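Local coordinates for putative fumarylacetoacetate hydrolase family protein (Yersinia pestis, PDB 3S52) that is of unknown function but belongs to the fumarylacetoacetate hydrolase family and has more strand than helix, with two copies in its assembly, at residues F47-P50 with E51-C55; L105-R108 with E109-A112; I168-I171 with I172-I175. All coordinates share one frame; numbering follows the deposited sequence.

In the fold
The three contacts follow one another along the chain, and each is a change of direction or an element boundary. Contact 1 joins strand 45-50 to strand 54-56, contact 2 passes from strand 96-107 into helix 108-117, and contact 3 starts helix 171-181. Contacts 1 and 2 have centres about 15 Å apart and reach the same mixed sheet; they touch directly where K49 NZ packs on L105 O. Contact 3 stands apart, its centre about 20 Å from that of contact 1 and 24 Å from that of contact 2, and is linked to them through strand 70-80 of that sheet, on which its helix rests. Contact 1 also meets the second subunit, whereas no other chain touches contact 3.

Contact 1 of 3, residues F47-P50 with E51-C55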
loop_
_atom_site.group_PDB
_atom_site.type_symbol
_atom_site.label_atom_id
_atom_site.label_comp_id
_atom_site.label_asym_id
_atom_site.label_seq_id
_atom_site.Cartn_x
_atom_site.Cartn_y
_atom_site.Cartn_z
ATOM N N PHE A 47 3.672 -7.186 0.436
ATOM C CA PHE A 47 2.547 -6.302 0.163
ATOM C C PHE A 47 2.536 -5.247 1.247
ATOM O O PHE A 47 3.333 -5.321 2.187
ATOM C CB PHE A 47 1.228 -7.077 0.108
ATOM C CG PHE A 47 0.886 -7.796 1.392
ATOM C CD1 PHE A 47 1.376 -9.067 1.646
ATOM C CD2 PHE A 47 0.055 -7.204 2.332
ATOM C CE1 PHE A 47 1.061 -9.729 2.825
ATOM C CE2 PHE A 47 -0.268 -7.855 3.523
ATOM C CZ PHE A 47 0.236 -9.111 3.772
ATOM N N ILE A 48 1.637 -4.275 1.139
ATOM C CA ILE A 48 1.700 -3.107 2.020
ATOM C C ILE A 48 0.301 -2.747 2.501
ATOM O O ILE A 48 -0.655 -2.917 1.754
ATOM C CB ILE A 48 2.307 -1.887 1.277
ATOM C CG1 ILE A 48 3.745 -2.182 0.838
ATOM C CG2 ILE A 48 2.255 -0.604 2.157
ATOM C CD1 ILE A 48 4.430 -1.034 0.074
ATOM N N LYS A 49 0.190 -2.262 3.740
ATOM C CA LYS A 49 -1.058 -1.712 4.244
ATOM C C LYS A 49 -0.854 -0.219 4.496
ATOM O O LYS A 49 0.234 0.208 4.898
ATOM C CB LYS A 49 -1.465 -2.369 5.560
ATOM C CG LYS A 49 -1.592 -3.895 5.560
ATOM C CD LYS A 49 -2.115 -4.354 6.935
ATOM C CE LYS A 49 -2.204 -5.864 7.078
ATOM N NZ LYS A 49 -3.525 -6.427 6.641
ATOM N N PRO A 50 -1.900 0.589 4.268
ATOM C CA PRO A 50 -1.717 2.036 4.435
ATOM C C PRO A 50 -2.043 2.469 5.855
ATOM O O PRO A 50 -2.511 1.656 6.644
ATOM C CB PRO A 50 -2.749 2.611 3.469
ATOM C CG PRO A 50 -3.883 1.602 3.534
ATOM C CD PRO A 50 -3.218 0.253 3.688
ATOM N N GLU A 51 -1.843 3.746 6.159
ATOM C CA GLU A 51 -2.143 4.261 7.489
ATOM C C GLU A 51 -3.596 3.973 7.903
ATOM O O GLU A 51 -3.883 3.713 9.074
ATOM C CB GLU A 51 -1.838 5.763 7.543
ATOM C CG GLU A 51 -2.479 6.492 8.721
ATOM C CD GLU A 51 -3.915 6.896 8.437
ATOM O OE1 GLU A 51 -4.190 7.400 7.324
ATOM O OE2 GLU A 51 -4.770 6.696 9.328
ATOM N N THR A 52 -4.517 4.016 6.949
ATOM C CA THR A 52 -5.918 3.751 7.258
ATOM C C THR A 52 -6.216 2.315 7.722
ATOM O O THR A 52 -7.316 2.031 8.203
ATOM C CB THR A 52 -6.831 4.092 6.073
ATOM O OG1 THR A 52 -6.241 3.613 4.856
ATOM C CG2 THR A 52 -7.032 5.604 5.982
ATOM N N ALA A 53 -5.264 1.404 7.552
ATOM C CA ALA A 53 -5.447 0.023 8.030
ATOM C C ALA A 53 -5.171 -0.068 9.536
ATOM O O ALA A 53 -5.718 -0.916 10.241
ATOM C CB ALA A 53 -4.527 -0.918 7.268
ATOM N N LEU A 54 -4.304 0.817 10.015
ATOM C CA LEU A 54 -3.795 0.732 11.374
ATOM C C LEU A 54 -4.786 1.194 12.436
ATOM O O LEU A 54 -5.462 2.198 12.261
ATOM C CB LEU A 54 -2.503 1.542 11.497
ATOM C CG LEU A 54 -1.261 0.861 10.921
ATOM C CD1 LEU A 54 -0.189 1.893 10.556
ATOM C CD2 LEU A 54 -0.720 -0.177 11.894
ATOM N N CYS A 55 -4.847 0.456 13.544
ATOM C CA CYS A 55 -5.665 0.835 14.692
ATOM C C CYS A 55 -5.134 0.204 15.978
ATOM O O CYS A 55 -4.278 -0.688 15.939
ATOM C CB CYS A 55 -7.142 0.489 14.471
ATOM S SG CYS A 55 -7.450 -1.228 14.040
#
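P50 and A53 close a tight turn between two strands of the mixed sheet, a short 3-10 segment that carries the chain from strand 45-50 into strand 54-56. Its defining bond runs from A53 N to P50 O, at 2.9 Å and with an N-H...O angle of 159°. The donor stands above the carbonyl plane of P50, about 50° out of it, so it does not use a lone pair in that plane; the i+3 to i bond is that of a 3-10 turn. A second bond of the same spacing, L54 N to E51 O at 3.1 Å, continues the curl by one residue, making two overlapping turns.

Two side chains meet the P50 ring. The A53 methyl lies over the face, toward the CD end, with A53 CB 4.0 Å from P50 CD, and the same methyl meets the root of the K49 side chain, A53 CB lying 3.8 Å from K49 CB. The T52 hydroxyl, held between the backbone N and carbonyl carbon (chi1 43°), sits beyond the rim, T52 OG1 being 3.4 Å from P50 CG.

Of the E51 side chain, CB lies nearest to P50. With CG anti to the backbone N and a bend at chi2, its carboxylate leaves the turn for the second subunit, where R185 forms a salt bridge with OE2 and N20 a hydrogen bond with OE1. K49 NZ likewise departs, forming a salt bridge with D104 and hydrogen bonds with the carbonyls of K125 and S130. At the corner itself, the turn bond is accompanied by the A53 methyl, whose CB lies 3.3 Å from P50 O.

Contact 2 of 3, residues L105-R108 with E109-A112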
loop_
_atom_site.group_PDB
_atom_site.type_symbol
_atom_site.label_atom_id
_atom_site.label_comp_id
_atom_site.label_asym_id
_atom_site.label_seq_id
_atom_site.Cartn_x
_atom_site.Cartn_y
_atom_site.Cartn_z
ATOM N N LEU A 105 -5.343 -8.746 9.298
ATOM C CA LEU A 105 -6.697 -9.236 9.031
ATOM C C LEU A 105 -6.893 -9.305 7.536
ATOM O O LEU A 105 -6.528 -8.383 6.809
ATOM C CB LEU A 105 -7.782 -8.331 9.628
ATOM C CG LEU A 105 -7.802 -8.020 11.128
ATOM C CD1 LEU A 105 -9.003 -7.153 11.451
ATOM C CD2 LEU A 105 -7.825 -9.292 11.947
ATOM N N THR A 106 -7.521 -10.378 7.081
ATOM C CA THR A 106 -7.533 -10.675 5.664
ATOM C C THR A 106 -8.929 -11.076 5.250
ATOM O O THR A 106 -9.564 -11.875 5.931
ATOM C CB THR A 106 -6.577 -11.843 5.366
ATOM O OG1 THR A 106 -5.244 -11.480 5.750
ATOM C CG2 THR A 106 -6.606 -12.225 3.860
ATOM N N LEU A 107 -9.405 -10.574 4.120
ATOM C CA LEU A 107 -10.686 -11.076 3.655
ATOM C C LEU A 107 -10.292 -12.257 2.806
ATOM O O LEU A 107 -9.955 -12.127 1.632
ATOM C CB LEU A 107 -11.400 -10.004 2.830
ATOM C CG LEU A 107 -11.771 -8.767 3.666
ATOM C CD1 LEU A 107 -12.285 -7.597 2.811
ATOM C CD2 LEU A 107 -12.786 -9.142 4.728
ATOM N N ARG A 108 -10.411 -13.437 3.398
ATOM C CA ARG A 108 -9.723 -14.604 2.868
ATOM C C ARG A 108 -10.351 -15.061 1.565
ATOM O O ARG A 108 -9.647 -15.500 0.662
ATOM C CB ARG A 108 -9.725 -15.752 3.883
ATOM C CG ARG A 108 -8.999 -17.005 3.406
ATOM C CD ARG A 108 -8.962 -18.096 4.473
ATOM N NE ARG A 108 -8.241 -19.282 4.007
ATOM C CZ ARG A 108 -7.890 -20.306 4.784
ATOM N NH1 ARG A 108 -8.182 -20.303 6.079
ATOM N NH2 ARG A 108 -7.238 -21.338 4.264
ATOM N N GLU A 109 -11.679 -14.975 1.483
ATOM C CA GLU A 109 -12.396 -15.356 0.273
ATOM C C GLU A 109 -12.008 -14.454 -0.891
ATOM O O GLU A 109 -11.734 -14.938 -1.988
ATOM C CB GLU A 109 -13.919 -15.317 0.492
ATOM C CG GLU A 109 -14.430 -16.263 1.589
ATOM C CD GLU A 109 -15.894 -16.009 1.965
ATOM O OE1 GLU A 109 -16.738 -15.862 1.048
ATOM O OE2 GLU A 109 -16.200 -15.950 3.180
ATOM N N LEU A 110 -11.989 -13.145 -0.660
ATOM C CA LEU A 110 -11.552 -12.211 -1.706
ATOM C C LEU A 110 -10.112 -12.497 -2.107
ATOM O O LEU A 110 -9.803 -12.611 -3.296
ATOM C CB LEU A 110 -11.670 -10.753 -1.253
ATOM C CG LEU A 110 -13.007 -10.022 -1.317
ATOM C CD1 LEU A 110 -12.801 -8.544 -1.005
ATOM C CD2 LEU A 110 -13.650 -10.188 -2.676
ATOM N N GLN A 111 -9.227 -12.607 -1.119
ATOM C CA GLN A 111 -7.823 -12.904 -1.409
ATOM C C GLN A 111 -7.698 -14.124 -2.307
ATOM O O GLN A 111 -6.962 -14.108 -3.296
ATOM C CB GLN A 111 -7.015 -13.148 -0.136
ATOM C CG GLN A 111 -5.491 -13.201 -0.406
ATOM C CD GLN A 111 -4.715 -13.792 0.755
ATOM O OE1 GLN A 111 -5.256 -14.569 1.535
ATOM N NE2 GLN A 111 -3.440 -13.436 0.869
ATOM N N ALA A 112 -8.427 -15.184 -1.984
ATOM C CA ALA A 112 -8.361 -16.383 -2.822
ATOM C C ALA A 112 -8.761 -16.078 -4.269
ATOM O O ALA A 112 -8.144 -16.570 -5.208
ATOM C CB ALA A 112 -9.201 -17.483 -2.248
#
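The flat carboxamide of Q111 lies beneath the T106 methyl at a strand-to-helix junction, where strand 96-107 gives way to helix 108-117. T106 CG2 stands over one face of the amide, almost directly above its oxygen, 3.6 Å from Q111 OE1. The T106 chi1 of -61° puts OG1 beside the backbone N and leaves CG2 anti to it, over the amide; OG1 is hydrogen-bonded to K125 NZ. A124 and K125 of helix 122-125 also touch the Q111 side chain, and a sulfate ion is bound about 4 Å from it.

L107 takes the N-cap position and opens the helical bonding. Q111 N meets L107 O at 2.9 Å, with an N-H...O angle of 174° and the donor nearly on the line of the carbonyl bond. The next rung, A112 N to R108 O at 2.9 Å, is less straight, its donor tilted from the carbonyl plane. The carboxylate of E109 is led away from this turn by an extended chain, and OE2 accepts a hydrogen bond from S69 N. The side chains of the cap residue L107 and of L110 lie side by side and point the same way, L107 CD1 resting 4.0 Å from L110 CD1.

Contact 3 of 3, residues I168-I171 with I172-I175; sequences ITPI and IPLI
P170 and P173 meet one turn apart at the start of helix 171-181, and the contact combines backbone bonds with several apolar contacts. The hydrogen bonds are the first two rungs of the helix. L174 N reaches P170 O at 3.0 Å, somewhat bent at the hydrogen (146°), and I175 N reaches I171 O at 2.9 Å. I171 N lies within the first turn and takes its partner from outside the helix, the side-chain oxygen of Q146.

Among the apolar contacts, the two proline rings cross at about a right angle, P170 CD lying 3.7 Å from P173 CG. P173 CG also comes 3.4 Å from P170 O, so the ring leans over the carbonyl that bonds L174. I171 and I175 run side by side in the same direction, with I171 CG2 3.9 Å from I175 CD1, and both pack on strand 70-80. In T169, chi1 of -49° places OG1 beside the backbone N, leaving CG2 anti to it; this methyl rests against the L174 backbone, T169 CG2 being 3.9 Å from L174 N.

This is a helix N-terminus, with P170 at the N-cap and P173 in the first turn, where a residue needs no N-H because no earlier helical carbonyl faces it.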
loop_
_atom_site.group_PDB
_atom_site.type_symbol
_atom_site.label_atom_id
_atom_site.label_comp_id
_atom_site.label_asym_id
_atom_site.label_seq_id
_atom_site.Cartn_x
_atom_site.Cartn_y
_atom_site.Cartn_z
ATOM N N ILE A 168 10.777 -18.265 7.626
ATOM C CA ILE A 168 11.552 -18.732 6.479
ATOM C C ILE A 168 12.604 -17.696 6.106
ATOM O O ILE A 168 13.761 -18.030 5.918
ATOM C CB ILE A 168 10.642 -19.049 5.264
ATOM C CG1 ILE A 168 9.823 -20.325 5.527
ATOM C CG2 ILE A 168 11.473 -19.180 3.993
ATOM C CD1 ILE A 168 8.701 -20.555 4.511
ATOM N N THR A 169 12.204 -16.433 6.016
ATOM C CA THR A 169 13.177 -15.358 5.870
ATOM C C THR A 169 13.216 -14.587 7.192
ATOM O O THR A 169 12.218 -13.994 7.582
ATOM C CB THR A 169 12.810 -14.400 4.708
ATOM O OG1 THR A 169 12.521 -15.158 3.522
ATOM C CG2 THR A 169 13.967 -13.419 4.418
ATOM N N PRO A 170 14.359 -14.629 7.903
ATOM C CA PRO A 170 14.511 -13.991 9.213
ATOM C C PRO A 170 14.344 -12.478 9.119
ATOM O O PRO A 170 14.460 -11.923 8.025
ATOM C CB PRO A 170 15.951 -14.339 9.600
ATOM C CG PRO A 170 16.256 -15.553 8.820
ATOM C CD PRO A 170 15.601 -15.306 7.500
ATOM N N ILE A 171 14.076 -11.834 10.254
ATOM C CA ILE A 171 13.744 -10.407 10.309
ATOM C C ILE A 171 14.709 -9.475 9.581
ATOM O O ILE A 171 14.302 -8.642 8.767
ATOM C CB ILE A 171 13.636 -9.933 11.777
ATOM C CG1 ILE A 171 12.423 -10.579 12.464
ATOM C CG2 ILE A 171 13.572 -8.421 11.852
ATOM C CD1 ILE A 171 12.464 -10.450 13.979
ATOM N N ILE A 172 15.991 -9.589 9.892
ATOM C CA ILE A 172 16.968 -8.664 9.326
ATOM C C ILE A 172 17.122 -8.747 7.795
ATOM O O ILE A 172 16.915 -7.756 7.103
ATOM C CB ILE A 172 18.315 -8.753 10.071
ATOM C CG1 ILE A 172 18.166 -8.065 11.434
ATOM C CG2 ILE A 172 19.422 -8.096 9.273
ATOM C CD1 ILE A 172 19.028 -8.670 12.508
ATOM N N PRO A 173 17.466 -9.929 7.259
ATOM C CA PRO A 173 17.476 -10.033 5.794
ATOM C C PRO A 173 16.129 -9.677 5.149
ATOM O O PRO A 173 16.099 -9.194 4.013
ATOM C CB PRO A 173 17.812 -11.511 5.532
ATOM C CG PRO A 173 17.635 -12.222 6.885
ATOM C CD PRO A 173 17.918 -11.169 7.923
ATOM N N LEU A 174 15.024 -9.918 5.845
ATOM C CA LEU A 174 13.722 -9.580 5.268
ATOM C C LEU A 174 13.620 -8.062 5.088
ATOM O O LEU A 174 13.269 -7.550 4.016
ATOM C CB LEU A 174 12.574 -10.082 6.160
ATOM C CG LEU A 174 11.145 -9.742 5.705
ATOM C CD1 LEU A 174 10.776 -10.463 4.431
ATOM C CD2 LEU A 174 10.144 -10.091 6.813
ATOM N N ILE A 175 13.941 -7.341 6.148
ATOM C CA ILE A 175 13.806 -5.901 6.115
ATOM C C ILE A 175 14.815 -5.322 5.135
ATOM O O ILE A 175 14.526 -4.367 4.422
ATOM C CB ILE A 175 13.944 -5.275 7.509
ATOM C CG1 ILE A 175 12.783 -5.725 8.397
ATOM C CG2 ILE A 175 13.953 -3.760 7.408
ATOM C CD1 ILE A 175 12.850 -5.166 9.824
#